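Local coordinates for RimK-related lysine biosynthesis protein (Thermococcus kodakarensis, PDB 5K2M) that probably acts as an ATP- and magnesium-dependent ligase of the RimK family, LysX subfamily, in amino-acid biosynthesis, at residues A16-A21 / V27-E32; I185-Y188 / I193-T196. All coordinates share one frame; numbering follows the deposited sequence.

Contact 1. Residues A16-A21 / V27-E32; sequences AIKERA and VVMLHE
Val27 and Ala21 make the closest apolar contact between residues 16-21 and 27-32: Val27 CG2 meets Ala21 CB end to end at 3.5 Å. The branch is delivered by the first torsion of Val27, which holds CG1 anti to the backbone N (chi1 -176°) and swings CG2 to the helix, where it also lies 3.8 Å from Lys18 O. Alanine suits this place because its single methyl lets the two backbones approach, with Ala21 CA 6.3 Å from Val27 CA, while branched valine fits a strand and still offers a methyl.

A second apolar pairing involves a charged residue. The aliphatic shaft of Lys18 runs across Met29 at about a right angle, its CD 3.7 Å from Met29 SD. Met29 is folded at chi2 and chi3, which brings its flexible thioether in against the lysine methylenes. Helix and strand belong to the beta-alpha-beta unit 2-7, 12-24, 26-31, in which the last strand lines up beside the first at the edge of a parallel sheet. The axes of residues 16-21 and 27-31 pass 9.1 Å apart at 154°, nearly antiparallel.

The polar interactions point elsewhere. Lys18 NZ forms a salt bridge with an acidic side chain on a chain of another protein, and Arg20 NH2 makes one with Asp258.

Contact 2. Residues I185-Y188 / I193-T196; sequences IYRY and ITNT. With ADP (adenosine-5'-diphosphate), chain O.
Arg187 lays its alkyl chain against the loop residues Thr194 and Thr196, crossing each at about a right angle. Its CD sits 4.0 Å from Thr196 CG2, an apolar contact of methylene on methyl, whereas its CB meets a carbonyl, 3.5 Å from Thr194 O; the charged end goes on towards the nucleotide. A bend at chi3 (-68°) turns the guanidinium there, and Asn195 CA lies over one of its faces. The strand backbone meets the loop as well: Arg187 O lies 3.4 Å from Thr194 CB.

Thr194 holds the ribose O2' through both backbone and side chain. Its backbone N donates to ADP O2' at 3.1 Å with an angle of 150°, and the same hydroxyl of the ADP, O2', donates in turn to Thr194 OG1 at 2.7 Å. The ribose oxygen thus both accepts from and donates to one residue. A chi1 of 58° places OG1 between the backbone N and the carbonyl carbon, on the sugar's side, and OG1 is also hydrogen-bonded to Asp171. Threonine suits the spot by pairing this hydroxyl with a methyl that packs on the strand. Ile193 lends an apolar surface, with CG2 3.7 Å from ADP O4'.

Strand 180-188 and the loop after it thus form part of the nucleotide pocket of the ATP-grasp domain. Arg187 NH2 forms a salt bridge with Asp171, whose OD2 is also hydrogen-bonded to ADP, and a hydrogen bond with Asp229, a magnesium ligand, while Thr196 OG1 bonds to a modified side chain on a chain of another protein. This chemistry implies that Asp171 ties Arg187, Thr194 and ADP together, and that the guanidinium probably helps position both Asp171 and Asp229.

Contact 1 and contact 2 lie in different parts of the fold, their centres 28 Å apart and their nearest atoms about 15 Å apart, and they do not touch. Contact 1 belongs to the N-terminal parallel sheet and its helix, away from the annotated sites, whereas contact 2 lines the ADP pocket near the bound magnesium. The C-terminal helices reach both regions: helix 259-272 packs on Ile17 of the first, helix 249-255 on Ile185 of the second. Each contact also meets a chain of another protein, through Lys18 in residues 16-21 and Thr196 in residues 193-196, which places both regions at protein-protein interfaces.

Contact 1. Residues A16-A21 / V27-E32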
loop_
_atom_site.group_PDB
_atom_site.type_symbol
_atom_site.label_atom_id
_atom_site.label_comp_id
_atom_site.label_asym_id
_atom_site.label_seq_id
_atom_site.Cartn_x
_atom_site.Cartn_y
_atom_site.Cartn_z
ATOM N N ALA A 16 54.250 -4.172 5.582
ATOM C CA ALA A 16 54.819 -5.505 5.732
ATOM C C ALA A 16 53.762 -6.555 5.363
ATOM O O ALA A 16 54.051 -7.523 4.660
ATOM C CB ALA A 16 55.323 -5.713 7.155
ATOM N N ILE A 17 52.524 -6.343 5.810
ATOM C CA ILE A 17 51.444 -7.273 5.488
ATOM C C ILE A 17 51.270 -7.349 3.974
ATOM O O ILE A 17 51.135 -8.430 3.419
ATOM C CB ILE A 17 50.133 -6.894 6.204
ATOM C CG1 ILE A 17 50.299 -7.121 7.708
ATOM C CG2 ILE A 17 48.970 -7.754 5.714
ATOM C CD1 ILE A 17 49.303 -6.391 8.569
ATOM N N LYS A 18 51.309 -6.193 3.316
ATOM C CA LYS A 18 51.151 -6.111 1.875
ATOM C C LYS A 18 52.226 -6.909 1.148
ATOM O O LYS A 18 51.914 -7.683 0.248
ATOM C CB LYS A 18 51.191 -4.650 1.433
ATOM C CG LYS A 18 51.272 -4.452 -0.072
ATOM C CD LYS A 18 51.086 -2.984 -0.419
ATOM C CE LYS A 18 50.836 -2.766 -1.900
ATOM N NZ LYS A 18 52.066 -2.304 -2.577
ATOM N N GLU A 19 53.485 -6.717 1.544
ATOM C CA GLU A 19 54.605 -7.450 0.943
ATOM C C GLU A 19 54.415 -8.960 1.074
ATOM O O GLU A 19 54.555 -9.684 0.091
ATOM C CB GLU A 19 55.946 -7.032 1.571
ATOM C CG GLU A 19 57.188 -7.558 0.843
ATOM C CD GLU A 19 57.559 -8.995 1.201
ATOM O OE1 GLU A 19 57.947 -9.776 0.293
ATOM O OE2 GLU A 19 57.469 -9.361 2.390
ATOM N N ARG A 20 54.077 -9.429 2.274
ATOM C CA ARG A 20 53.931 -10.879 2.509
ATOM C C ARG A 20 52.761 -11.443 1.717
ATOM O O ARG A 20 52.888 -12.488 1.091
ATOM C CB ARG A 20 53.724 -11.208 3.982
ATOM C CG ARG A 20 54.791 -10.682 4.919
ATOM C CD ARG A 20 56.156 -11.342 4.793
ATOM N NE ARG A 20 56.973 -10.866 5.912
ATOM C CZ ARG A 20 57.478 -9.629 6.022
ATOM N NH1 ARG A 20 57.331 -8.723 5.051
ATOM N NH2 ARG A 20 58.165 -9.299 7.114
ATOM N N ALA A 21 51.634 -10.729 1.731
ATOM C CA ALA A 21 50.446 -11.135 0.982
ATOM C C ALA A 21 50.784 -11.349 -0.483
ATOM O O ALA A 21 50.277 -12.289 -1.104
ATOM C CB ALA A 21 49.332 -10.105 1.126
ATOM N N VAL A 27 47.265 -8.903 -4.303
ATOM C CA VAL A 27 46.876 -8.080 -3.160
ATOM C C VAL A 27 45.982 -6.931 -3.620
ATOM O O VAL A 27 46.363 -6.185 -4.509
ATOM C CB VAL A 27 48.115 -7.499 -2.440
ATOM C CG1 VAL A 27 47.700 -6.719 -1.200
ATOM C CG2 VAL A 27 49.078 -8.611 -2.054
ATOM N N VAL A 28 44.803 -6.795 -3.013
ATOM C CA VAL A 28 43.903 -5.664 -3.285
ATOM C C VAL A 28 43.881 -4.741 -2.075
ATOM O O VAL A 28 43.363 -5.110 -1.013
ATOM C CB VAL A 28 42.470 -6.143 -3.588
ATOM C CG1 VAL A 28 41.578 -4.976 -4.016
ATOM C CG2 VAL A 28 42.506 -7.222 -4.659
ATOM N N MET A 29 44.447 -3.550 -2.243
ATOM C CA MET A 29 44.521 -2.558 -1.180
ATOM C C MET A 29 43.216 -1.804 -1.124
ATOM O O MET A 29 42.820 -1.194 -2.105
ATOM C CB MET A 29 45.654 -1.569 -1.448
ATOM C CG MET A 29 47.022 -2.216 -1.532
ATOM S SD MET A 29 47.424 -3.098 -0.023
ATOM C CE MET A 29 47.695 -1.753 1.115
ATOM N N LEU A 30 42.540 -1.850 0.019
ATOM C CA LEU A 30 41.223 -1.253 0.133
ATOM C C LEU A 30 41.246 -0.193 1.199
ATOM O O LEU A 30 41.106 -0.488 2.381
ATOM C CB LEU A 30 40.181 -2.306 0.485
ATOM C CG LEU A 30 39.986 -3.397 -0.562
ATOM C CD1 LEU A 30 39.545 -4.672 0.128
ATOM C CD2 LEU A 30 38.988 -2.965 -1.621
ATOM N N HIS A 31 41.431 1.048 0.784
ATOM C CA HIS A 31 41.216 2.139 1.695
ATOM C C HIS A 31 39.719 2.209 2.015
ATOM O O HIS A 31 38.881 1.698 1.272
ATOM C CB HIS A 31 41.706 3.460 1.111
ATOM C CG HIS A 31 41.616 4.590 2.081
ATOM N ND1 HIS A 31 40.783 5.668 1.890
ATOM C CD2 HIS A 31 42.202 4.773 3.289
ATOM C CE1 HIS A 31 40.886 6.488 2.923
ATOM N NE2 HIS A 31 41.736 5.963 3.788
ATOM N N GLU A 32 39.401 2.836 3.133
ATOM C CA GLU A 32 38.025 3.063 3.551
ATOM C C GLU A 32 37.129 3.703 2.488
ATOM O O GLU A 32 35.959 3.342 2.371
ATOM C CB GLU A 32 38.026 3.875 4.843
ATOM C CG GLU A 32 38.474 3.007 5.994
ATOM C CD GLU A 32 38.696 3.736 7.299
ATOM O OE1 GLU A 32 38.924 4.966 7.308
ATOM O OE2 GLU A 32 38.661 3.038 8.330
#

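Contact 2. Residues I185-Y188 / I193-T196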
loop_
_atom_site.group_PDB
_atom_site.type_symbol
_atom_site.label_atom_id
_atom_site.label_comp_id
_atom_site.label_asym_id
_atom_site.label_seq_id
_atom_site.Cartn_x
_atom_site.Cartn_y
_atom_site.Cartn_z
ATOM N N ILE A 185 57.498 -9.640 23.907
ATOM C CA ILE A 185 58.389 -8.568 24.347
ATOM C C ILE A 185 58.005 -8.081 25.738
ATOM O O ILE A 185 56.864 -8.267 26.176
ATOM C CB ILE A 185 58.326 -7.342 23.417
ATOM C CG1 ILE A 185 56.882 -6.803 23.313
ATOM C CG2 ILE A 185 58.853 -7.702 22.042
ATOM C CD1 ILE A 185 56.774 -5.416 22.706
ATOM N N TYR A 186 58.965 -7.474 26.430
ATOM C CA TYR A 186 58.658 -6.639 27.567
ATOM C C TYR A 186 58.438 -5.230 27.013
ATOM O O TYR A 186 59.061 -4.859 26.016
ATOM C CB TYR A 186 59.796 -6.640 28.588
ATOM C CG TYR A 186 60.068 -7.995 29.217
ATOM C CD1 TYR A 186 59.178 -8.548 30.129
ATOM C CD2 TYR A 186 61.228 -8.715 28.911
ATOM C CE1 TYR A 186 59.426 -9.789 30.703
ATOM C CE2 TYR A 186 61.481 -9.953 29.475
ATOM C CZ TYR A 186 60.579 -10.481 30.372
ATOM O OH TYR A 186 60.821 -11.702 30.938
ATOM N N ARG A 187 57.529 -4.479 27.630
ATOM C CA ARG A 187 57.385 -3.047 27.392
ATOM C C ARG A 187 57.758 -2.310 28.680
ATOM O O ARG A 187 56.998 -2.339 29.646
ATOM C CB ARG A 187 55.951 -2.704 26.979
ATOM C CG ARG A 187 55.508 -3.311 25.654
ATOM C CD ARG A 187 54.097 -2.900 25.270
ATOM N NE ARG A 187 53.086 -3.476 26.158
ATOM C CZ ARG A 187 51.779 -3.541 25.891
ATOM N NH1 ARG A 187 51.274 -3.077 24.752
ATOM N NH2 ARG A 187 50.964 -4.102 26.769
ATOM N N TYR A 188 58.933 -1.676 28.689
ATOM C CA TYR A 188 59.462 -0.969 29.861
ATOM C C TYR A 188 59.027 0.496 29.884
ATOM O O TYR A 188 58.977 1.155 28.849
ATOM C CB TYR A 188 61.005 -1.010 29.877
ATOM C CG TYR A 188 61.610 -2.345 30.270
ATOM C CD1 TYR A 188 61.810 -2.672 31.606
ATOM C CD2 TYR A 188 61.984 -3.279 29.305
ATOM C CE1 TYR A 188 62.360 -3.892 31.973
ATOM C CE2 TYR A 188 62.534 -4.503 29.663
ATOM C CZ TYR A 188 62.721 -4.799 31.000
ATOM O OH TYR A 188 63.268 -6.000 31.368
ATOM N N ILE A 193 51.768 3.126 33.072
ATOM C CA ILE A 193 51.216 2.837 31.741
ATOM C C ILE A 193 52.364 2.631 30.735
ATOM O O ILE A 193 53.079 3.576 30.391
ATOM C CB ILE A 193 50.288 3.973 31.246
ATOM C CG1 ILE A 193 49.180 4.243 32.268
ATOM C CG2 ILE A 193 49.677 3.613 29.898
ATOM C CD1 ILE A 193 48.456 5.568 32.069
ATOM N N THR A 194 52.517 1.400 30.255
ATOM C CA THR A 194 53.695 0.996 29.475
ATOM C C THR A 194 53.523 0.929 27.953
ATOM O O THR A 194 54.439 0.490 27.277
ATOM C CB THR A 194 54.153 -0.419 29.896
ATOM O OG1 THR A 194 53.067 -1.335 29.708
ATOM C CG2 THR A 194 54.594 -0.447 31.346
ATOM N N ASN A 195 52.382 1.331 27.396
ATOM C CA ASN A 195 52.155 1.127 25.949
ATOM C C ASN A 195 53.309 1.767 25.171
ATOM O O ASN A 195 53.775 2.852 25.546
ATOM C CB ASN A 195 50.854 1.766 25.439
ATOM C CG ASN A 195 49.593 1.169 26.043
ATOM O OD1 ASN A 195 48.829 0.443 25.381
ATOM N ND2 ASN A 195 49.322 1.534 27.263
ATOM N N THR A 196 53.751 1.120 24.090
ATOM C CA THR A 196 54.738 1.723 23.187
ATOM C C THR A 196 54.165 2.985 22.528
ATOM O O THR A 196 54.906 3.921 22.236
ATOM C CB THR A 196 55.203 0.758 22.082
ATOM O OG1 THR A 196 54.077 0.361 21.293
ATOM C CG2 THR A 196 55.868 -0.483 22.682
HETATM P PB ADP O . 44.912 -0.424 26.386
HETATM O O1B ADP O . 46.349 -0.806 26.164
HETATM O O2B ADP O . 44.656 1.064 26.373
HETATM O O3B ADP O . 43.906 -1.157 25.534
HETATM P PA ADP O . 45.439 -1.757 28.902
HETATM O O1A ADP O . 46.347 -2.694 28.130
HETATM O O2A ADP O . 44.504 -2.410 29.868
HETATM O O3A ADP O . 44.584 -0.813 27.924
HETATM O "O5'" ADP O . 46.327 -0.696 29.710
HETATM C "C5'" ADP O . 47.436 -0.057 29.119
HETATM C "C4'" ADP O . 48.658 -0.218 30.008
HETATM O "O4'" ADP O . 48.400 0.374 31.286
HETATM C "C3'" ADP O . 49.074 -1.656 30.277
HETATM O "O3'" ADP O . 49.983 -2.145 29.278
HETATM C "C2'" ADP O . 49.725 -1.531 31.641
HETATM O "O2'" ADP O . 51.076 -1.083 31.550
HETATM C "C1'" ADP O . 48.943 -0.434 32.322
HETATM N N9 ADP O . 47.847 -1.009 33.116
HETATM C C8 ADP O . 46.586 -1.239 32.692
HETATM N N7 ADP O . 45.832 -1.791 33.659
HETATM C C5 ADP O . 46.635 -1.933 34.729
HETATM C C6 ADP O . 46.480 -2.428 36.096
HETATM N N6 ADP O . 45.291 -2.910 36.517
HETATM N N1 ADP O . 47.563 -2.387 36.897
HETATM C C2 ADP O . 48.749 -1.914 36.490
HETATM N N3 ADP O . 48.969 -1.443 35.263
HETATM C C4 ADP O . 47.965 -1.423 34.363
#